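Local coordinates for peptidoglycan synthetase penicillin-binding protein 3 (PDB 4YE5) that probably binds penicillin and, as a member of the transpeptidase family, is likely to cross-link peptidoglycan during cell-wall synthesis, at residues 153-158 / 223-228; 240-245 / 522-527; 260-265 / 275-280. All coordinates share one frame; numbering follows the deposited sequence.

Contact 1: residues 153-158 / 223-228; sequences GTLMGS and VQWYTE
Leu-155 lays its CD1 methyl against the turn of helix that carries Gln-224 and Trp-225, 3.6 Å from Trp-225 CA and 3.7 Å from Gln-224 CG. With CG anti to the backbone N (chi1 -180°), the branch is carried over toward the helix, and one methyl does all the touching. A leucine suits this place because CD1 can rest on backbone and aliphatic carbon alike; it also touches CB of the largely exposed Trp-225.

Beside this apolar patch lies a polar one. Glu-228 stretches its chain beyond CG and offers its carboxylate to the backbone of Met-156, a selenomethionine here: Met-156 N donates to Glu-228 OE2 at 2.8 Å, through the syn lone pair and with a bent N-H...O angle of 138°. The bond from the same N-H to Glu-228 OE1, at 3.4 Å, is weak. Gln-224, one helical turn earlier, completes the arrangement: its NE2 reaches Glu-228 OE2 at 2.9 Å along a nearly straight line (174°), arriving on the anti side and somewhat above the carboxylate plane. Two N-H groups thus grip OE2, which should fix the rotation of the carboxylate and would tend to stabilise its charged form. Met-156 CB packs 3.7 Å from Gln-224 NE2, flanking the bonded amide. Met-156 stands at the N-cap of helix 157-160, so the carboxylate takes hold of the chain just as it turns into that helix.

Gln-224 also accepts from Leu-258 N through OE1, tying helix 221-238 to strand 255-260. Val-223 and Thr-227 pack on helix 535-549, while Gln-224 and Glu-228 serve the segment 153-158, with Thr-227 and Gln-224 both packing on Ala-259 of the strand.

Contact 2: residues 240-245 / 522-527; sequences SAWGIA and VLKDPQ
Ile-244 and Val-522 form an antiparallel hydrogen-bonded pair: Ile-244 N donates to Val-522 O at 2.9 Å and Val-522 N returns a bond to Ile-244 O at 3.0 Å. Lys-524 N reaches Trp-242 O, also at 3.0 Å and almost straight, while Ala-241 N donates to Lys-524 O at 2.8 Å, more bent (142°).

Between these bonds Gly-243 faces Leu-523 in a non-hydrogen-bonded pair. Its lack of a side chain lets Leu-523 CD2 settle 3.7 Å from Gly-243 CA; Leu-523 goes on to pack on Val-538 of helix 535-549.

Trp-242, Ile-244, Val-522 and Lys-524 share the other face. Trp-242 takes the crowded position between its backbone N and carbonyl carbon (chi1 52°), and Lys-524 CB lies over one face of the indole in a CH-pi contact, 3.8 Å from the five-membered ring centre. Arg-277 makes a cation-pi contact on the opposite face. The six-membered ring meets Val-522 CG1 at its CZ3, 3.9 Å away, and Ile-244 lies alongside Val-522.

Lysine serves here as a hydrocarbon arm: its methylenes pack on the indole, while NZ is carried away to a hydrogen bond with Ala-493 O, so the buried contact itself joins backbone pairing with apolar packing.

Contact 3: residues 260-265 / 275-280; sequences DSDTTE and ASRAVS
CB of Asp-260 points toward the segment 275-280, and this is the buried part of the contact: Asp-260 CB lies 4.4 Å from Ala-278 CB, whose small side chain leaves room for the aspartate beside it. Asp-260 CG sits between the backbone N and the carbonyl carbon, a torsion that carries it to the side of Ser-276. OD2 is modelled only 2.2 Å from Ser-276 OG, too short to be trusted. Ser-276 occupies the N-cap of helix 277-280, and its OG accepts a weak bond from Ala-278 N, though the position of OG is itself less certain.

The other carboxylate oxygen shapes its own chain. Asp-260 OD1 accepts from Asp-262 N at 3.0 Å, on the anti side and 26° out of the carboxylate plane, which makes an Asx turn. Aspartate suits the spot, since its short side chain can fold back on the backbone two residues later. The turn starts at the last residue of strand 255-260, the edge strand of the five-stranded antiparallel sheet of the transpeptidase domain, and leads the chain off that sheet.

Toward solvent the contact is looser. Exposed Asp-262 meets Arg-277 in a long salt bridge, Asp-262 OD2 to Arg-277 NE at 3.6 Å, with the carboxylate and guanidinium planes 54° apart; Asp-262 OD1 lies in plane at the guanidinium edge, 3.7 Å from Arg-277 NH2. Arginine suits this margin because its chain is extended to CD and then bends at chi3 (-50°), placing NE beside the aspartate. A water accepts from Arg-277 N at 3.0 Å and lies near both aspartates, bridging the segments; its bond to Asp-260 OD2 is weak.

In the fold
Contact 3 is nested in the long loop that contact 2 closes, their centres about 12 Å apart; Gly-243 O and Ser-261 N, 2.9 Å apart, probably hydrogen-bond and carry the sheet of contact 2 to its edge strand 255-260. The centres of contacts 1 and 3 lie only about 9 Å apart, with Ser-158 OG 3.2 Å from Ser-276 CB. Contacts 1 and 2, about 17 Å apart between centres, meet where Thr-227 CG2 packs 3.6 Å from Ala-245 CB. A pattern consistent with the SxxK motif of penicillin-binding proteins, Ser-287 and Lys-290, follows contact 3 in sequence, while Lys-486, of a likely KTG-type motif, lies on strand 484-492 at the far edge of the sheet.

Contact 1: residues 153-158 / 223-228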
# COMPACT_ATOMS: atom_id res chain seq x y z
N GLY A 153 2.91 -11.03 -11.12
CA GLY A 153 2.61 -10.23 -12.31
C GLY A 153 1.84 -8.94 -12.05
O GLY A 153 2.35 -8.00 -11.44
N THR A 154 0.59 -8.91 -12.49
CA THR A 154 -0.27 -7.73 -12.33
C THR A 154 -0.89 -7.56 -10.95
O THR A 154 -1.45 -6.48 -10.65
CB THR A 154 -1.43 -7.74 -13.35
OG1 THR A 154 -2.21 -8.92 -13.16
CG2 THR A 154 -0.88 -7.71 -14.79
N LEU A 155 -0.85 -8.60 -10.12
CA LEU A 155 -1.47 -8.51 -8.79
C LEU A 155 -0.94 -7.30 -8.02
O LEU A 155 0.26 -7.14 -7.89
CB LEU A 155 -1.24 -9.79 -7.97
CG LEU A 155 -1.87 -9.76 -6.57
CD1 LEU A 155 -3.38 -9.95 -6.64
CD2 LEU A 155 -1.23 -10.83 -5.68
N MSE A 156 -1.85 -6.45 -7.54
CA MSE A 156 -1.49 -5.22 -6.82
C MSE A 156 -0.25 -4.49 -7.41
O MSE A 156 0.60 -3.98 -6.68
CB MSE A 156 -1.31 -5.51 -5.31
CG MSE A 156 -0.11 -6.43 -4.94
SE MSE A 156 0.06 -6.75 -2.99
CE MSE A 156 -0.16 -8.67 -3.05
N GLY A 157 -0.17 -4.42 -8.74
CA GLY A 157 1.03 -3.95 -9.42
C GLY A 157 1.45 -2.54 -9.05
O GLY A 157 2.62 -2.28 -8.79
N SER A 158 0.50 -1.62 -9.00
CA SER A 158 0.86 -0.23 -8.74
C SER A 158 1.03 0.01 -7.26
O SER A 158 1.70 0.98 -6.84
CB SER A 158 -0.19 0.73 -9.31
OG SER A 158 -1.46 0.46 -8.72
N VAL A 223 -7.02 -12.70 -0.83
CA VAL A 223 -8.07 -11.67 -0.74
C VAL A 223 -7.84 -10.57 -1.78
O VAL A 223 -8.78 -10.08 -2.41
CB VAL A 223 -8.14 -11.05 0.67
CG1 VAL A 223 -9.21 -9.95 0.74
CG2 VAL A 223 -8.40 -12.16 1.75
N GLN A 224 -6.58 -10.17 -1.95
CA GLN A 224 -6.25 -9.13 -2.92
C GLN A 224 -6.62 -9.59 -4.33
O GLN A 224 -7.22 -8.86 -5.11
CB GLN A 224 -4.74 -8.80 -2.87
CG GLN A 224 -4.34 -7.67 -3.85
CD GLN A 224 -4.72 -6.27 -3.35
OE1 GLN A 224 -4.87 -6.04 -2.16
NE2 GLN A 224 -4.81 -5.33 -4.28
N TRP A 225 -6.26 -10.83 -4.65
CA TRP A 225 -6.57 -11.37 -5.98
C TRP A 225 -8.07 -11.41 -6.22
O TRP A 225 -8.53 -11.00 -7.28
CB TRP A 225 -5.98 -12.77 -6.19
CG TRP A 225 -6.19 -13.27 -7.60
CD1 TRP A 225 -5.34 -13.12 -8.67
CD2 TRP A 225 -7.34 -13.99 -8.10
NE1 TRP A 225 -5.88 -13.70 -9.79
CE2 TRP A 225 -7.11 -14.23 -9.47
CE3 TRP A 225 -8.53 -14.43 -7.52
CZ2 TRP A 225 -8.03 -14.90 -10.27
CZ3 TRP A 225 -9.45 -15.10 -8.33
CH2 TRP A 225 -9.20 -15.33 -9.68
N TYR A 226 -8.82 -11.91 -5.24
CA TYR A 226 -10.28 -12.00 -5.44
C TYR A 226 -10.93 -10.61 -5.56
O TYR A 226 -11.87 -10.39 -6.32
CB TYR A 226 -10.96 -12.83 -4.36
CG TYR A 226 -12.37 -13.24 -4.74
CD1 TYR A 226 -12.61 -14.33 -5.58
CD2 TYR A 226 -13.45 -12.54 -4.27
CE1 TYR A 226 -13.91 -14.70 -5.93
CE2 TYR A 226 -14.76 -12.87 -4.63
CZ TYR A 226 -14.98 -13.96 -5.45
OH TYR A 226 -16.28 -14.30 -5.79
N THR A 227 -10.42 -9.66 -4.77
CA THR A 227 -10.99 -8.33 -4.81
C THR A 227 -10.73 -7.68 -6.18
O THR A 227 -11.62 -7.04 -6.75
CB THR A 227 -10.41 -7.46 -3.68
OG1 THR A 227 -10.72 -8.07 -2.42
CG2 THR A 227 -11.01 -6.07 -3.73
N GLU A 228 -9.52 -7.86 -6.71
CA GLU A 228 -9.21 -7.35 -8.05
C GLU A 228 -10.06 -8.04 -9.11
O GLU A 228 -10.53 -7.40 -10.06
CB GLU A 228 -7.71 -7.49 -8.36
CG GLU A 228 -6.86 -6.51 -7.55
CD GLU A 228 -5.36 -6.63 -7.80
OE1 GLU A 228 -4.96 -7.41 -8.67
OE2 GLU A 228 -4.59 -5.89 -7.14

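Contact 2: residues 240-245 / 522-527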
# COMPACT_ATOMS: atom_id res chain seq x y z
N SER A 240 -18.16 0.76 -15.16
CA SER A 240 -17.69 1.92 -14.43
C SER A 240 -16.43 2.47 -15.05
O SER A 240 -15.64 1.72 -15.61
CB SER A 240 -17.40 1.54 -12.98
OG SER A 240 -18.53 0.91 -12.40
N ALA A 241 -16.24 3.79 -14.96
CA ALA A 241 -14.98 4.37 -15.46
C ALA A 241 -13.81 3.76 -14.67
O ALA A 241 -12.72 3.55 -15.21
CB ALA A 241 -14.99 5.88 -15.32
N TRP A 242 -14.04 3.49 -13.39
CA TRP A 242 -13.04 2.83 -12.55
C TRP A 242 -13.72 2.37 -11.29
O TRP A 242 -14.83 2.80 -11.00
CB TRP A 242 -11.80 3.72 -12.22
CG TRP A 242 -12.06 5.12 -11.64
CD1 TRP A 242 -11.82 6.32 -12.28
CD2 TRP A 242 -12.52 5.47 -10.31
NE1 TRP A 242 -12.13 7.37 -11.44
CE2 TRP A 242 -12.54 6.88 -10.23
CE3 TRP A 242 -12.91 4.74 -9.19
CZ2 TRP A 242 -12.96 7.57 -9.09
CZ3 TRP A 242 -13.32 5.42 -8.03
CH2 TRP A 242 -13.36 6.83 -8.01
N GLY A 243 -13.06 1.47 -10.56
CA GLY A 243 -13.58 1.01 -9.29
C GLY A 243 -12.41 0.79 -8.35
O GLY A 243 -11.31 0.43 -8.81
N ILE A 244 -12.61 1.05 -7.07
CA ILE A 244 -11.58 0.75 -6.06
C ILE A 244 -12.27 0.06 -4.89
O ILE A 244 -13.46 0.24 -4.68
CB ILE A 244 -10.84 2.03 -5.59
CG1 ILE A 244 -11.73 2.92 -4.75
CG2 ILE A 244 -10.26 2.84 -6.78
CD1 ILE A 244 -11.22 4.38 -4.62
N ALA A 245 -11.53 -0.75 -4.13
CA ALA A 245 -12.12 -1.51 -3.04
C ALA A 245 -11.06 -1.72 -1.99
O ALA A 245 -9.87 -1.82 -2.30
CB ALA A 245 -12.60 -2.88 -3.53
N VAL A 522 -15.88 1.90 -4.09
CA VAL A 522 -16.24 3.14 -4.78
C VAL A 522 -16.15 2.93 -6.28
O VAL A 522 -15.10 2.49 -6.76
CB VAL A 522 -15.28 4.30 -4.37
CG1 VAL A 522 -15.74 5.60 -4.99
CG2 VAL A 522 -15.21 4.41 -2.83
N LEU A 523 -17.22 3.22 -7.01
CA LEU A 523 -17.25 3.07 -8.47
C LEU A 523 -17.60 4.39 -9.10
O LEU A 523 -18.51 5.08 -8.63
CB LEU A 523 -18.32 2.03 -8.89
CG LEU A 523 -18.28 0.68 -8.19
CD1 LEU A 523 -19.50 -0.16 -8.63
CD2 LEU A 523 -16.98 -0.08 -8.51
N LYS A 524 -16.91 4.74 -10.18
CA LYS A 524 -17.21 5.97 -10.90
C LYS A 524 -18.10 5.69 -12.10
O LYS A 524 -17.79 4.83 -12.92
CB LYS A 524 -15.94 6.69 -11.37
CG LYS A 524 -16.25 8.02 -12.11
CD LYS A 524 -14.98 8.85 -12.38
CE LYS A 524 -15.33 10.07 -13.26
NZ LYS A 524 -14.23 11.11 -13.28
N ASP A 525 -19.22 6.40 -12.17
CA ASP A 525 -20.18 6.27 -13.26
C ASP A 525 -20.59 4.82 -13.58
O ASP A 525 -20.52 4.41 -14.75
CB ASP A 525 -19.61 6.95 -14.51
CG ASP A 525 -19.57 8.47 -14.38
OD1 ASP A 525 -20.44 9.03 -13.68
OD2 ASP A 525 -18.68 9.11 -14.99
N PRO A 526 -21.03 4.04 -12.57
CA PRO A 526 -21.52 2.69 -12.91
C PRO A 526 -22.80 2.73 -13.75
O PRO A 526 -23.60 3.65 -13.60
CB PRO A 526 -21.83 2.08 -11.53
CG PRO A 526 -22.15 3.26 -10.67
CD PRO A 526 -21.21 4.35 -11.14
N GLN A 527 -22.97 1.76 -14.64
CA GLN A 527 -24.15 1.66 -15.49
C GLN A 527 -24.93 0.41 -15.08
O GLN A 527 -24.41 -0.41 -14.35
CB GLN A 527 -23.71 1.48 -16.95
CG GLN A 527 -22.72 2.53 -17.42
CD GLN A 527 -23.35 3.90 -17.50
OE1 GLN A 527 -24.36 4.08 -18.17
NE2 GLN A 527 -22.78 4.88 -16.78

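Contact 3: residues 260-265 / 275-280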
# COMPACT_ATOMS: atom_id res chain seq x y z
N ASP A 260 -7.64 -1.67 -7.07
CA ASP A 260 -8.31 -0.83 -8.06
C ASP A 260 -8.54 -1.64 -9.33
O ASP A 260 -8.03 -2.76 -9.47
CB ASP A 260 -7.52 0.45 -8.34
CG ASP A 260 -6.12 0.18 -8.89
OD1 ASP A 260 -5.98 -0.56 -9.89
OD2 ASP A 260 -5.15 0.70 -8.30
N SER A 261 -9.36 -1.11 -10.23
CA SER A 261 -9.73 -1.80 -11.46
C SER A 261 -8.70 -1.64 -12.57
O SER A 261 -8.88 -2.17 -13.66
CB SER A 261 -11.07 -1.25 -11.98
OG SER A 261 -10.95 0.16 -12.09
N ASP A 262 -7.62 -0.90 -12.34
CA ASP A 262 -6.63 -0.79 -13.42
C ASP A 262 -5.75 -2.03 -13.42
O ASP A 262 -5.60 -2.69 -12.40
CB ASP A 262 -5.78 0.46 -13.26
CG ASP A 262 -6.61 1.72 -13.22
OD1 ASP A 262 -7.35 1.95 -14.19
OD2 ASP A 262 -6.58 2.43 -12.18
N THR A 263 -5.15 -2.34 -14.55
CA THR A 263 -4.35 -3.55 -14.65
C THR A 263 -2.93 -3.20 -15.08
O THR A 263 -2.71 -2.80 -16.21
CB THR A 263 -5.01 -4.55 -15.62
OG1 THR A 263 -6.29 -4.92 -15.09
CG2 THR A 263 -4.14 -5.80 -15.78
N THR A 264 -1.97 -3.29 -14.16
CA THR A 264 -0.58 -3.00 -14.50
C THR A 264 0.34 -4.07 -13.94
O THR A 264 0.12 -4.57 -12.82
CB THR A 264 -0.13 -1.59 -14.00
OG1 THR A 264 0.25 -1.67 -12.62
CG2 THR A 264 -1.25 -0.55 -14.13
N GLU A 265 1.35 -4.45 -14.71
CA GLU A 265 2.39 -5.36 -14.23
C GLU A 265 3.17 -4.69 -13.11
O GLU A 265 3.57 -3.52 -13.25
CB GLU A 265 3.34 -5.74 -15.38
CG GLU A 265 2.75 -6.74 -16.37
CD GLU A 265 2.79 -8.17 -15.85
OE1 GLU A 265 3.59 -8.44 -14.93
OE2 GLU A 265 2.04 -9.02 -16.37
N ALA A 275 0.73 6.33 -8.42
CA ALA A 275 0.11 5.54 -7.36
C ALA A 275 -1.15 4.84 -7.86
O ALA A 275 -1.80 5.31 -8.81
CB ALA A 275 -0.24 6.43 -6.19
N SER A 276 -1.48 3.74 -7.20
CA SER A 276 -2.76 3.09 -7.40
C SER A 276 -3.85 4.11 -7.20
O SER A 276 -3.79 4.93 -6.26
CB SER A 276 -2.96 1.99 -6.35
OG SER A 276 -4.31 1.53 -6.39
N ARG A 277 -4.87 4.09 -8.06
CA ARG A 277 -6.02 4.96 -7.85
C ARG A 277 -6.66 4.79 -6.45
O ARG A 277 -7.16 5.75 -5.88
CB ARG A 277 -7.07 4.72 -8.92
CG ARG A 277 -8.14 5.78 -8.93
CD ARG A 277 -9.24 5.45 -9.91
NE ARG A 277 -8.74 5.09 -11.23
CZ ARG A 277 -8.45 5.97 -12.20
NH1 ARG A 277 -8.57 7.28 -11.98
NH2 ARG A 277 -8.03 5.52 -13.36
N ALA A 278 -6.67 3.57 -5.92
CA ALA A 278 -7.18 3.34 -4.56
C ALA A 278 -6.44 4.20 -3.52
O ALA A 278 -7.04 4.69 -2.56
CB ALA A 278 -7.09 1.84 -4.19
N VAL A 279 -5.13 4.39 -3.72
CA VAL A 279 -4.34 5.24 -2.81
C VAL A 279 -4.62 6.73 -3.00
O VAL A 279 -4.77 7.47 -2.01
CB VAL A 279 -2.80 4.97 -2.99
CG1 VAL A 279 -1.95 5.98 -2.22
CG2 VAL A 279 -2.44 3.55 -2.56
N SER A 280 -4.67 7.19 -4.26
CA SER A 280 -4.70 8.63 -4.54
C SER A 280 -6.08 9.29 -4.62
O SER A 280 -6.23 10.47 -4.32
CB SER A 280 -3.94 8.93 -5.84
OG SER A 280 -4.47 8.17 -6.91
O HOH W 1 -4.68 2.86 -10.74